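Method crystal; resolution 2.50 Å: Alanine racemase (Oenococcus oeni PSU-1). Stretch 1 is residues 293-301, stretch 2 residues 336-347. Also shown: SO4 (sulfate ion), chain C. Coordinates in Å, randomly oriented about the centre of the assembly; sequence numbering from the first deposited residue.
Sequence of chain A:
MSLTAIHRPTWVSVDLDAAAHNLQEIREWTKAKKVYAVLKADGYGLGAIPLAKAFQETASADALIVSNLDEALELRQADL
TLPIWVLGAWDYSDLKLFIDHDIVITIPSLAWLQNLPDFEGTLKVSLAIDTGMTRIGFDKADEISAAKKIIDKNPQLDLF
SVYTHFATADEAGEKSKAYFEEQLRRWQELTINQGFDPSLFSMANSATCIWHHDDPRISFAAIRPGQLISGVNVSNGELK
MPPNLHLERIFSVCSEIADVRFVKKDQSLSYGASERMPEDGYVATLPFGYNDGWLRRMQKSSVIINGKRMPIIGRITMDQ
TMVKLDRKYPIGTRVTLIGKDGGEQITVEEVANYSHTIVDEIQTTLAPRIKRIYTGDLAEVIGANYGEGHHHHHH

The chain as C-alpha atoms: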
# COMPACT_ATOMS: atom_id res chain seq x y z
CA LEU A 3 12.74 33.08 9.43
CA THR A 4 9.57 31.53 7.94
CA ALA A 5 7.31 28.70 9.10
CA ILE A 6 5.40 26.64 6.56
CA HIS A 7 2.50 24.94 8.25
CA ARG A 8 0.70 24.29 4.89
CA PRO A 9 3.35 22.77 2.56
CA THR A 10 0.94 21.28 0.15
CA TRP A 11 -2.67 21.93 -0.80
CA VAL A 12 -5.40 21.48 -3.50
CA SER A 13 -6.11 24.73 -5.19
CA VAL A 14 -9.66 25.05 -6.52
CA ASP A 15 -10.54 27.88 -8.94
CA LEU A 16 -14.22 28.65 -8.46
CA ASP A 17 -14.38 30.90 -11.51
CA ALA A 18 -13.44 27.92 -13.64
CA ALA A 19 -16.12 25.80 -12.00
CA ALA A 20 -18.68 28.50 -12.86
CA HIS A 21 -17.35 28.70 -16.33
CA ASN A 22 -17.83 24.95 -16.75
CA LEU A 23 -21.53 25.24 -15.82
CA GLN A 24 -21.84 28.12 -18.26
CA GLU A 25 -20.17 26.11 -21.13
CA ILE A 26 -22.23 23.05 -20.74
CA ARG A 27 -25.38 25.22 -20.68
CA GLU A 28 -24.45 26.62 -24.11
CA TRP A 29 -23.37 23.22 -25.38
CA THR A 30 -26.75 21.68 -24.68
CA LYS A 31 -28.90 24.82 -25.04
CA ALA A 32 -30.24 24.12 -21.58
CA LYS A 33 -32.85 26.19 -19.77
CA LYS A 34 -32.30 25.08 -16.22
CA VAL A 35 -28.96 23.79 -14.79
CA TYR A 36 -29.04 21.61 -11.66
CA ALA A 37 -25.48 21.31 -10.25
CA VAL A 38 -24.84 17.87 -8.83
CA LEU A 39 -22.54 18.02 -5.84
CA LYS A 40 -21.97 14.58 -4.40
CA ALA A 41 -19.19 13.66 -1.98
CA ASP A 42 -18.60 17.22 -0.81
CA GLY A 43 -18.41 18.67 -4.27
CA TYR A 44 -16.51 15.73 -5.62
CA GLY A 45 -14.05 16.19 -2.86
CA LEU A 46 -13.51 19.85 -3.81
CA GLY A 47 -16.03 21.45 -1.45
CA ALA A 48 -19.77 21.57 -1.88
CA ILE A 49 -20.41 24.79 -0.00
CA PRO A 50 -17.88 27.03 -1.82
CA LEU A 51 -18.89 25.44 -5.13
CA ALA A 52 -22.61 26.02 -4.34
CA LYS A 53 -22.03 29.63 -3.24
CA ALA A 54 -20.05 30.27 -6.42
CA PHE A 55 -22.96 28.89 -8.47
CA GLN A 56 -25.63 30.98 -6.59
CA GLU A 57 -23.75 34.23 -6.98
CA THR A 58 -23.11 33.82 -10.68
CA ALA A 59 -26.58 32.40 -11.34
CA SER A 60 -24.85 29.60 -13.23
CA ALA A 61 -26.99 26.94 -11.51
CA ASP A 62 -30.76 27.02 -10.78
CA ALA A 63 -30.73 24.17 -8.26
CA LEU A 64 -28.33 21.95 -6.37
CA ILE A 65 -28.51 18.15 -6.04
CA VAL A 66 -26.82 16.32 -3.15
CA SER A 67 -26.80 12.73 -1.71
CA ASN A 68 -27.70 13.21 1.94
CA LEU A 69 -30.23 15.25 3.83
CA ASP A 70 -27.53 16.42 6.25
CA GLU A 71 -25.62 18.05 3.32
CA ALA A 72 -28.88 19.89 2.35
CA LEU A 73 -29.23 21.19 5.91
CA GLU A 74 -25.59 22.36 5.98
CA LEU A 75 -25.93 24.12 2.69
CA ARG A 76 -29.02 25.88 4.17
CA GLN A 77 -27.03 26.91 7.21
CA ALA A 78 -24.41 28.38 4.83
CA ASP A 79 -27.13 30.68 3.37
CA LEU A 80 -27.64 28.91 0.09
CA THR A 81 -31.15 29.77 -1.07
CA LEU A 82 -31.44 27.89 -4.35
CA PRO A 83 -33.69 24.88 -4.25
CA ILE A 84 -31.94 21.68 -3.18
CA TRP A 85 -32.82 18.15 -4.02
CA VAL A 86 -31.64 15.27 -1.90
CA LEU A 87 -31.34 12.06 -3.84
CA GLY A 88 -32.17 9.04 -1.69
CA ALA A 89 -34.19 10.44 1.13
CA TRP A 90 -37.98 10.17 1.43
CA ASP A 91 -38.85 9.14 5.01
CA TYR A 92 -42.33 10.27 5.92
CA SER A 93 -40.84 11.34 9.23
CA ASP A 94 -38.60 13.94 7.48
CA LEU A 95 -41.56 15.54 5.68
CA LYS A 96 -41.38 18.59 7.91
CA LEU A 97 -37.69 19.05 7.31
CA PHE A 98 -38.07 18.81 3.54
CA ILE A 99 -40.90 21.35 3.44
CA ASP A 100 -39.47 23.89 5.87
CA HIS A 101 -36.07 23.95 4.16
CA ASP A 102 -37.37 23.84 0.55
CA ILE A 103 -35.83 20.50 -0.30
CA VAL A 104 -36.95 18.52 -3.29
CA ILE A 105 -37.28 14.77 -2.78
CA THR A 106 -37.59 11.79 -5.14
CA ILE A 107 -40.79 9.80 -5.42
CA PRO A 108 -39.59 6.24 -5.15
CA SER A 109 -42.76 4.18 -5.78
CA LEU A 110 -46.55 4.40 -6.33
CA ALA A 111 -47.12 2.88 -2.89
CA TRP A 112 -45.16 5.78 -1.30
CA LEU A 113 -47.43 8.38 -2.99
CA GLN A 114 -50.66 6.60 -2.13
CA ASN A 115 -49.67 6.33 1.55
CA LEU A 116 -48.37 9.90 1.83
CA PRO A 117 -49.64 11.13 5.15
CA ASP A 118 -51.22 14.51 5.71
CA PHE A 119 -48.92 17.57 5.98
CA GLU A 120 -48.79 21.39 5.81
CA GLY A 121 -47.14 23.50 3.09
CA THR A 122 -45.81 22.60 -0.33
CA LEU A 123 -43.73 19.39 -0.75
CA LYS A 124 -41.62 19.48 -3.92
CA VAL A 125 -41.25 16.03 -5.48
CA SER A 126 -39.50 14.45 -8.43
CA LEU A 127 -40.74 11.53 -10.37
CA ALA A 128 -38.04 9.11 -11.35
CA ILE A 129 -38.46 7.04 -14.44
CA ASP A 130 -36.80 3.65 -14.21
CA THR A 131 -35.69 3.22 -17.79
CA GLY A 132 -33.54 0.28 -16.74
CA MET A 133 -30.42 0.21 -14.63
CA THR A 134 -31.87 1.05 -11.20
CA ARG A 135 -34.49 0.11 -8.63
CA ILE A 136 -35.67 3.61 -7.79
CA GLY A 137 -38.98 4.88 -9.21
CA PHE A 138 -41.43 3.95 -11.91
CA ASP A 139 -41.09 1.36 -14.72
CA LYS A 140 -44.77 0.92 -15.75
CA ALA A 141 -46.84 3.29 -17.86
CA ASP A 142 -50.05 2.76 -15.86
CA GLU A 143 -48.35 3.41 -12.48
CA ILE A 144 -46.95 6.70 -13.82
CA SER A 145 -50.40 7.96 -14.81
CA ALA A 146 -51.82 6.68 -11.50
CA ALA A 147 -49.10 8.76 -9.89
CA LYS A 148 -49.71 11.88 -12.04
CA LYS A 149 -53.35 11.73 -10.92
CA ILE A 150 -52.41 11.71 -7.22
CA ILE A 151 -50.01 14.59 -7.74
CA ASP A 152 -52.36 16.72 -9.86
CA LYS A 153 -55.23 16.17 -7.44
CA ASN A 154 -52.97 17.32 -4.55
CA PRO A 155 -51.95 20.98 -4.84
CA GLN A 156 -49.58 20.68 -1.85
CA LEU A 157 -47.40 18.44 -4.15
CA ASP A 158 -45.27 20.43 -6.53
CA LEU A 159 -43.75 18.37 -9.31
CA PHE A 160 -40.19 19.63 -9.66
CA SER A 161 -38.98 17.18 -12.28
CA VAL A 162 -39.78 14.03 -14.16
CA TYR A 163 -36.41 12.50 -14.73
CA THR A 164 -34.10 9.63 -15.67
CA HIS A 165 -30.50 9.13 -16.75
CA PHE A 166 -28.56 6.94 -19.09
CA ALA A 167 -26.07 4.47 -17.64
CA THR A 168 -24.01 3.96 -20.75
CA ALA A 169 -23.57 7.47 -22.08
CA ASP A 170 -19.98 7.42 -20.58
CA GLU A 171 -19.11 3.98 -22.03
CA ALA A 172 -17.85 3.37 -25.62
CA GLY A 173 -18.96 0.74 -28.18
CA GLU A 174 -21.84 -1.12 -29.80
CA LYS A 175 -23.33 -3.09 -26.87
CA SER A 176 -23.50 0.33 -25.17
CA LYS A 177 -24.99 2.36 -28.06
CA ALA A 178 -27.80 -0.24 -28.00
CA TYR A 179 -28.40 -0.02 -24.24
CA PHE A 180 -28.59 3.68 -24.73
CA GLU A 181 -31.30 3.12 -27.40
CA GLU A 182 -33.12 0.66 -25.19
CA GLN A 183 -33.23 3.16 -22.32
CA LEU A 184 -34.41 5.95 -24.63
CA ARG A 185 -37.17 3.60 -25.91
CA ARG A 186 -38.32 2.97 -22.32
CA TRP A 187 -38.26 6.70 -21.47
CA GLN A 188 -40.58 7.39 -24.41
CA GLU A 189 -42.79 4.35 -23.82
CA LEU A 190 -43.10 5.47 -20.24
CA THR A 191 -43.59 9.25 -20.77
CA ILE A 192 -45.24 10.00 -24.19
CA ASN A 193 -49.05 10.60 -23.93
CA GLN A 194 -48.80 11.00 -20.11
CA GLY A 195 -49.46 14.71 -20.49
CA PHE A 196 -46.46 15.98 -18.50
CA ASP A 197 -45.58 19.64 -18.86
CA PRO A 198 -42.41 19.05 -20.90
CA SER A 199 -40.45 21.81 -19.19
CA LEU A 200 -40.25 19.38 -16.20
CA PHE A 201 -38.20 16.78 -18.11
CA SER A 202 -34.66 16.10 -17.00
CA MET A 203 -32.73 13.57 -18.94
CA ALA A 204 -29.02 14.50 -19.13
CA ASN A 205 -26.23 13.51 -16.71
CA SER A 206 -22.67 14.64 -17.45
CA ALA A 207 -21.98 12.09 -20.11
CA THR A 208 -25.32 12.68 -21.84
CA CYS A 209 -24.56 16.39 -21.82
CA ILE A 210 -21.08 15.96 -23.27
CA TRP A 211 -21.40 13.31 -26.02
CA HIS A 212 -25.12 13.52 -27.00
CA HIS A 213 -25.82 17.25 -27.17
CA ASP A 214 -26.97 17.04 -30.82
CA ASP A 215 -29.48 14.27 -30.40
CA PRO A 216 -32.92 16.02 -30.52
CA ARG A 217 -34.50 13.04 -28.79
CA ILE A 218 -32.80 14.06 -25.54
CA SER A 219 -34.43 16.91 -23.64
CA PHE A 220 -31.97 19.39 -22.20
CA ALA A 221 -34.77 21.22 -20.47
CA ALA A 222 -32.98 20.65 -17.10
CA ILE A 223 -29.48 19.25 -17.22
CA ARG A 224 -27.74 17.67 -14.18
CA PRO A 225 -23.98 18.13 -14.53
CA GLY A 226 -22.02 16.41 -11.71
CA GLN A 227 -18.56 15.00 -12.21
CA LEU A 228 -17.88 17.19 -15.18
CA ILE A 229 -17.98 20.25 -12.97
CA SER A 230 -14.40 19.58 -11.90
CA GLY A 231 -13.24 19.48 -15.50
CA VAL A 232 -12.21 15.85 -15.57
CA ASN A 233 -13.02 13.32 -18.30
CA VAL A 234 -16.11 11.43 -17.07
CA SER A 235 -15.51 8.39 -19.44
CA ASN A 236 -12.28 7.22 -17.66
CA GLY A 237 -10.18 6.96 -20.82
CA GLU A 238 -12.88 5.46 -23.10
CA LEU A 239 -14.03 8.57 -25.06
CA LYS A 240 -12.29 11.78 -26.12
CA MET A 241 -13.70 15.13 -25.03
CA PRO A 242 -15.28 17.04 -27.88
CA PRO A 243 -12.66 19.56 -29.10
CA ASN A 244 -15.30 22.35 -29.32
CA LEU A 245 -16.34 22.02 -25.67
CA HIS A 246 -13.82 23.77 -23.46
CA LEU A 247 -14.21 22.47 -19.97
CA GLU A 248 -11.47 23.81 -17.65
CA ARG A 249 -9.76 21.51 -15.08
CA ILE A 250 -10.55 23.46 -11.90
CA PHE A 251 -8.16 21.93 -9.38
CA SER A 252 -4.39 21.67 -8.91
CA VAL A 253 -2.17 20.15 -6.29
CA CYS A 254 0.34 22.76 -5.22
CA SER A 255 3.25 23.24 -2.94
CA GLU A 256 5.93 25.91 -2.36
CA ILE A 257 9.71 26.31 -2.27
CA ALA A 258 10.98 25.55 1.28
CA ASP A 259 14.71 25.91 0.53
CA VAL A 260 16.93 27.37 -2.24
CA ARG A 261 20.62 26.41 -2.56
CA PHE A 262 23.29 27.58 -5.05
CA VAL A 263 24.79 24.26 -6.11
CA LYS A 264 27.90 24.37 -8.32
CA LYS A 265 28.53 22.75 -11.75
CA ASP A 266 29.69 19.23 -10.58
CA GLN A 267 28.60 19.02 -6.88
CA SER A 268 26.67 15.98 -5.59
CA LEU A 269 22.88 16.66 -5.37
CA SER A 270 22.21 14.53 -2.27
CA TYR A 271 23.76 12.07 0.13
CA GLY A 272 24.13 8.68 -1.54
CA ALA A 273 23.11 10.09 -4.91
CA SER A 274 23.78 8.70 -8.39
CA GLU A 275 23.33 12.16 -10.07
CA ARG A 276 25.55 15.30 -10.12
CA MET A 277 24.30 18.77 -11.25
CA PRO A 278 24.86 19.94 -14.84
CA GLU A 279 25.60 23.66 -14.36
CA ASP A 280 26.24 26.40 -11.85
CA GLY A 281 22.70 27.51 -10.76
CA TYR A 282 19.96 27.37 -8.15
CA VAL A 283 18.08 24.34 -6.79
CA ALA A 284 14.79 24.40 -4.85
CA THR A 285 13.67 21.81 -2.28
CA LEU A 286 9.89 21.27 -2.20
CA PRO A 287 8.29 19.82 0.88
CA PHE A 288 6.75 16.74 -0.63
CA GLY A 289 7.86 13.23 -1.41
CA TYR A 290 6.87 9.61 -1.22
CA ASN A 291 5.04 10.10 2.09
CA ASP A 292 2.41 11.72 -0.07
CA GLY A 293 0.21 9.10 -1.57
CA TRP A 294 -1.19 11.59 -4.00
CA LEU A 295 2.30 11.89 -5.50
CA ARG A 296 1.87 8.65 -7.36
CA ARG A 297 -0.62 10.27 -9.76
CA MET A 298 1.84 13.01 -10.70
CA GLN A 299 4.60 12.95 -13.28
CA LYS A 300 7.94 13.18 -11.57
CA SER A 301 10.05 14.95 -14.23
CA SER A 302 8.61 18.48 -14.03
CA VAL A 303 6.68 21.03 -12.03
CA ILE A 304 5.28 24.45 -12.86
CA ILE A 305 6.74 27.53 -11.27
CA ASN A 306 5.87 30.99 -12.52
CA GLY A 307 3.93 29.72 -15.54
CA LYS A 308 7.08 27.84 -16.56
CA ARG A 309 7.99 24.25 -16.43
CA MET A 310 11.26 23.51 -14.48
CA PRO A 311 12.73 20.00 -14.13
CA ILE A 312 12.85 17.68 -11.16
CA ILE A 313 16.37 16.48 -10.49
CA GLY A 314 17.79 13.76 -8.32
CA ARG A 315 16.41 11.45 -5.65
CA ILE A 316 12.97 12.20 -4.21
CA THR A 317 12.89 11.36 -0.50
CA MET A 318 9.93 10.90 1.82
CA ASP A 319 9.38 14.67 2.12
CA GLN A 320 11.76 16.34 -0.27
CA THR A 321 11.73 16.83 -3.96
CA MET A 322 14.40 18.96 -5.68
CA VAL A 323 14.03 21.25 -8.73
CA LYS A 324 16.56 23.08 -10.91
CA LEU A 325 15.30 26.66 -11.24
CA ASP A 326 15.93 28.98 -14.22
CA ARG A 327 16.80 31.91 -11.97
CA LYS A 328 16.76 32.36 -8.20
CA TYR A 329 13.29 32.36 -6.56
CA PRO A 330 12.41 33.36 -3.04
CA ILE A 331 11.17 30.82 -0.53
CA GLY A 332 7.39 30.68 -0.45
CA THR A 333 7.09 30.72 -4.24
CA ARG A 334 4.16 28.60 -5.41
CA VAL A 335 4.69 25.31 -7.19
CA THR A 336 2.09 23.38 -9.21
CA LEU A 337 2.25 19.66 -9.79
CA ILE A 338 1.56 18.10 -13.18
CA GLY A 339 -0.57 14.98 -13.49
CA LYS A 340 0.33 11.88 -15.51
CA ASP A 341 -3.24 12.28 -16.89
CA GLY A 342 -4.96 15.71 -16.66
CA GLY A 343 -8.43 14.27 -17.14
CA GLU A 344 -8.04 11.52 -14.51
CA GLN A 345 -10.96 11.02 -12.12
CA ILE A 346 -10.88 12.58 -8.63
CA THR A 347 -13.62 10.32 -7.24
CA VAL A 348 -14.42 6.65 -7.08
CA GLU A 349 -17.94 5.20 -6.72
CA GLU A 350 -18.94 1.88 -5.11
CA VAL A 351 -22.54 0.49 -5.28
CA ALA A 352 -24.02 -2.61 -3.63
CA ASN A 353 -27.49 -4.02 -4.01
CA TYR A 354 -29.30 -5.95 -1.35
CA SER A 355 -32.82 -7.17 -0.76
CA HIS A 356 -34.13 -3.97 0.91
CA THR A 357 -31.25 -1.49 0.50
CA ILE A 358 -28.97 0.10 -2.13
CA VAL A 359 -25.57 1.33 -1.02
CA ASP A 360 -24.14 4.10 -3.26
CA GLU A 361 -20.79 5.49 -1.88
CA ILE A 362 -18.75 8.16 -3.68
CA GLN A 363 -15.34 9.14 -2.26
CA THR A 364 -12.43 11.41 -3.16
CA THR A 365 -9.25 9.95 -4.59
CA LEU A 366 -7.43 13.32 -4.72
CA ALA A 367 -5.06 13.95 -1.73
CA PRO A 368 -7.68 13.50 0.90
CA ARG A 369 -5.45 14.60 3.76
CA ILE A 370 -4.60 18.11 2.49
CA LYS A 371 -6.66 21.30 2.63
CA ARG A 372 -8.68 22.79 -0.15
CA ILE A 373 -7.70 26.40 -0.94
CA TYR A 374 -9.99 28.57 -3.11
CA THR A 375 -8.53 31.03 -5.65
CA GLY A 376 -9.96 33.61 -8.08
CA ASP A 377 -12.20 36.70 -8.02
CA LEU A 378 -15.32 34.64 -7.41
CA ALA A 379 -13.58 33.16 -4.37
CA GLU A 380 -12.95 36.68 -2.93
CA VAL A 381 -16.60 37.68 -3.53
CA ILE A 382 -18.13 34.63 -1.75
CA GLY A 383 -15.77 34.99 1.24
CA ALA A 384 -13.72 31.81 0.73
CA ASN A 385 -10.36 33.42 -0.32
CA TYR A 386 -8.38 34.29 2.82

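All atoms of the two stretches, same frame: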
# COMPACT_ATOMS: atom_id res chain seq x y z
N GLY A 293 0.83 10.07 -0.72
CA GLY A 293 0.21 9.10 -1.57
C GLY A 293 -0.33 9.71 -2.83
O GLY A 293 -0.31 9.07 -3.84
N TRP A 294 -0.80 10.94 -2.78
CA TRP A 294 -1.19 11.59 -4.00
C TRP A 294 -0.06 11.72 -5.01
O TRP A 294 -0.30 12.01 -6.19
CB TRP A 294 -1.76 13.00 -3.71
CG TRP A 294 -0.85 13.97 -2.97
CD1 TRP A 294 -0.86 14.24 -1.61
CD2 TRP A 294 0.19 14.79 -3.52
NE1 TRP A 294 0.07 15.17 -1.32
CE2 TRP A 294 0.73 15.54 -2.47
CE3 TRP A 294 0.69 14.98 -4.80
CZ2 TRP A 294 1.78 16.44 -2.64
CZ3 TRP A 294 1.74 15.90 -4.99
CH2 TRP A 294 2.28 16.60 -3.91
N LEU A 295 1.19 11.58 -4.58
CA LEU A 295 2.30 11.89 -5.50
C LEU A 295 2.32 10.89 -6.63
O LEU A 295 2.77 11.21 -7.75
CB LEU A 295 3.68 11.92 -4.80
CG LEU A 295 4.84 12.41 -5.66
CD1 LEU A 295 4.71 13.88 -5.98
CD2 LEU A 295 6.15 12.15 -4.98
N ARG A 296 1.79 9.70 -6.36
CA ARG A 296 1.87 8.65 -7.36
C ARG A 296 0.92 8.86 -8.53
O ARG A 296 0.97 8.08 -9.46
CB ARG A 296 1.81 7.24 -6.74
CG ARG A 296 0.44 6.65 -6.46
CD ARG A 296 0.52 5.58 -5.33
NE ARG A 296 -0.66 5.61 -4.43
CZ ARG A 296 -0.64 5.37 -3.10
NH1 ARG A 296 0.50 5.09 -2.46
NH2 ARG A 296 -1.77 5.46 -2.39
N ARG A 297 0.10 9.93 -8.55
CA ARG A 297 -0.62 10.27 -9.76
C ARG A 297 0.03 11.40 -10.54
O ARG A 297 -0.51 11.82 -11.59
CB ARG A 297 -2.08 10.61 -9.47
CG ARG A 297 -2.37 11.98 -8.93
CD ARG A 297 -3.80 12.43 -9.26
NE ARG A 297 -4.86 11.65 -8.60
CZ ARG A 297 -6.13 11.62 -9.02
NH1 ARG A 297 -6.50 12.34 -10.06
NH2 ARG A 297 -7.06 10.89 -8.38
N MET A 298 1.17 11.89 -10.07
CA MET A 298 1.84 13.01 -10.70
C MET A 298 3.11 12.57 -11.45
O MET A 298 3.82 11.65 -11.04
CB MET A 298 2.21 14.07 -9.68
CG MET A 298 1.09 14.56 -8.80
SD MET A 298 -0.22 15.42 -9.59
CE MET A 298 -1.32 15.21 -8.21
N GLN A 299 3.40 13.23 -12.56
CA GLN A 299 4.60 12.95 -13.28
C GLN A 299 5.74 13.49 -12.43
O GLN A 299 5.62 14.55 -11.80
CB GLN A 299 4.56 13.57 -14.68
CG GLN A 299 4.67 15.10 -14.73
CD GLN A 299 5.13 15.63 -16.09
OE1 GLN A 299 4.37 15.59 -17.09
NE2 GLN A 299 6.38 16.11 -16.14
N LYS A 300 6.86 12.79 -12.43
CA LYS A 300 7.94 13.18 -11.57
C LYS A 300 9.19 13.67 -12.33
O LYS A 300 10.31 13.57 -11.83
CB LYS A 300 8.23 12.02 -10.61
CG LYS A 300 7.21 12.01 -9.47
CD LYS A 300 7.15 10.70 -8.72
CE LYS A 300 6.40 9.60 -9.49
NZ LYS A 300 5.01 9.46 -9.05
N SER A 301 8.97 14.27 -13.49
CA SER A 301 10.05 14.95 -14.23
C SER A 301 9.95 16.47 -14.27
O SER A 301 10.93 17.15 -14.59
CB SER A 301 10.11 14.43 -15.67
OG SER A 301 8.81 14.29 -16.23
N THR A 336 3.26 24.15 -8.78
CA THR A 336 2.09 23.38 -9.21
C THR A 336 2.55 22.05 -9.79
O THR A 336 3.46 21.98 -10.59
CB THR A 336 1.24 24.13 -10.23
OG1 THR A 336 0.82 25.38 -9.67
CG2 THR A 336 -0.00 23.33 -10.58
N LEU A 337 1.91 20.98 -9.34
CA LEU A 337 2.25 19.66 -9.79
C LEU A 337 1.52 19.39 -11.09
O LEU A 337 0.49 19.98 -11.35
CB LEU A 337 1.89 18.65 -8.70
CG LEU A 337 3.13 18.56 -7.81
CD1 LEU A 337 2.88 19.06 -6.44
CD2 LEU A 337 3.71 17.13 -7.85
N ILE A 338 2.12 18.50 -11.90
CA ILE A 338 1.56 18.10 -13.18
C ILE A 338 1.18 16.64 -13.12
O ILE A 338 1.99 15.80 -12.74
CB ILE A 338 2.57 18.24 -14.34
CG1 ILE A 338 3.16 19.67 -14.39
CG2 ILE A 338 1.90 17.82 -15.68
CD1 ILE A 338 4.35 19.78 -15.39
N GLY A 339 -0.04 16.34 -13.52
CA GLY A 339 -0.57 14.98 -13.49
C GLY A 339 -0.16 14.15 -14.71
O GLY A 339 -0.13 14.65 -15.84
N LYS A 340 0.15 12.88 -14.46
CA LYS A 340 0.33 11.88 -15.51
C LYS A 340 -0.79 11.96 -16.55
O LYS A 340 -0.54 11.81 -17.75
CB LYS A 340 0.35 10.48 -14.88
CG LYS A 340 1.63 10.16 -14.07
CD LYS A 340 1.61 8.71 -13.59
CE LYS A 340 2.95 8.31 -12.93
NZ LYS A 340 2.80 7.15 -11.98
N ASP A 341 -2.02 12.22 -16.08
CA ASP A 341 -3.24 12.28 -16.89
C ASP A 341 -4.21 13.37 -16.37
O ASP A 341 -4.99 13.16 -15.43
CB ASP A 341 -3.92 10.89 -16.85
CG ASP A 341 -5.28 10.86 -17.58
OD1 ASP A 341 -5.57 11.80 -18.37
OD2 ASP A 341 -6.07 9.90 -17.31
N GLY A 342 -4.17 14.53 -17.04
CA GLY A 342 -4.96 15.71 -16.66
C GLY A 342 -6.44 15.46 -16.43
O GLY A 342 -7.05 16.05 -15.52
N GLY A 343 -7.02 14.58 -17.24
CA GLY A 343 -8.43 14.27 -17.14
C GLY A 343 -8.79 13.14 -16.17
O GLY A 343 -9.96 12.69 -16.17
N GLU A 344 -7.82 12.67 -15.38
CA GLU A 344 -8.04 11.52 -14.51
C GLU A 344 -9.12 11.84 -13.48
O GLU A 344 -9.24 12.96 -13.03
CB GLU A 344 -6.73 11.07 -13.79
CG GLU A 344 -6.95 9.89 -12.80
CD GLU A 344 -5.70 9.31 -12.19
OE1 GLU A 344 -4.59 9.81 -12.47
OE2 GLU A 344 -5.82 8.35 -11.39
N GLN A 345 -9.89 10.83 -13.10
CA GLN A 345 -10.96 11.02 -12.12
C GLN A 345 -10.40 11.45 -10.72
O GLN A 345 -9.30 11.11 -10.36
CB GLN A 345 -11.78 9.74 -11.91
CG GLN A 345 -12.10 8.90 -13.13
CD GLN A 345 -13.30 9.40 -13.93
OE1 GLN A 345 -14.40 8.84 -13.82
NE2 GLN A 345 -13.09 10.45 -14.71
N ILE A 346 -11.21 12.20 -9.98
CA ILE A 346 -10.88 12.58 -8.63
C ILE A 346 -11.81 11.95 -7.63
O ILE A 346 -11.66 12.17 -6.44
CB ILE A 346 -10.79 14.08 -8.47
CG1 ILE A 346 -12.12 14.76 -8.81
CG2 ILE A 346 -9.68 14.61 -9.30
CD1 ILE A 346 -12.15 16.23 -8.54
N THR A 347 -12.72 11.09 -8.11
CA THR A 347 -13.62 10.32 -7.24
C THR A 347 -13.74 8.91 -7.71
O THR A 347 -13.52 8.63 -8.87
CB THR A 347 -15.05 10.90 -7.22
OG1 THR A 347 -15.40 11.27 -8.54
CG2 THR A 347 -15.16 12.13 -6.36
S SO4 C . -2.52 10.94 0.75
O1 SO4 C . -1.07 10.92 1.01
O2 SO4 C . -2.96 9.80 1.57
O3 SO4 C . -3.12 12.31 1.07
O4 SO4 C . -2.77 10.71 -0.68
O HOH W 1 4.55 17.25 -11.42

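Short antiparallel pairings often carry more than their few backbone bonds suggest, because the chain on either side supplies side chains that extend the contact, and this crystal structure of alanine racemase offers a compact example. Residues 293-297 form a 3-10 segment, closed by bonds such as Met 298 N to Leu 295 O (2.9 Å), and the chain then straightens beside the strand that includes Leu 337. Met 298 and Gly 339 form an antiparallel, non-hydrogen-bonded pair, their CA atoms 4.2 Å apart. Such a pair is flanked by bonds from its neighbours: Gln 299 N donates to Ile 338 O (2.9 Å) and Lys 340 N to Arg 297 O (3.1 Å). A water extends the link, accepting from Ile 338 N (2.8 Å) and donating to Gln 299 O (2.9 Å).

Leu 337 points toward the first stretch and gathers its apolar side chains. Its CD1 lies 3.6 Å from Trp 294 CH2, while its CD2 meets Leu 295 CD1 at 3.9 Å and Met 298 CG at 3.8 Å; all four residues are buried, so the cluster shields hydrocarbon from solvent.

Polar chemistry takes over beyond it. Arg 297 reaches past the strand to the loop, where NH1 and NH2 both donate to Gln 345 O, at 3.1 and 3.0 Å, a fork made possible because the carbonyl lies near the guanidinium plane. Glu 344 sits over a face of the same group; its OE1, 4.0 Å from Arg 297 NH1, makes a long salt bridge that rests on charge alone. Lys 340 NZ donates to Arg 296 O (3.3 Å), whereas Lys 300 NZ turns back to Met 298 O (3.2 Å). The two ammonium groups, Lys 300 NZ and Lys 340 NZ, remain 4.3 Å apart, a repulsive proximity tempered by these carbonyls.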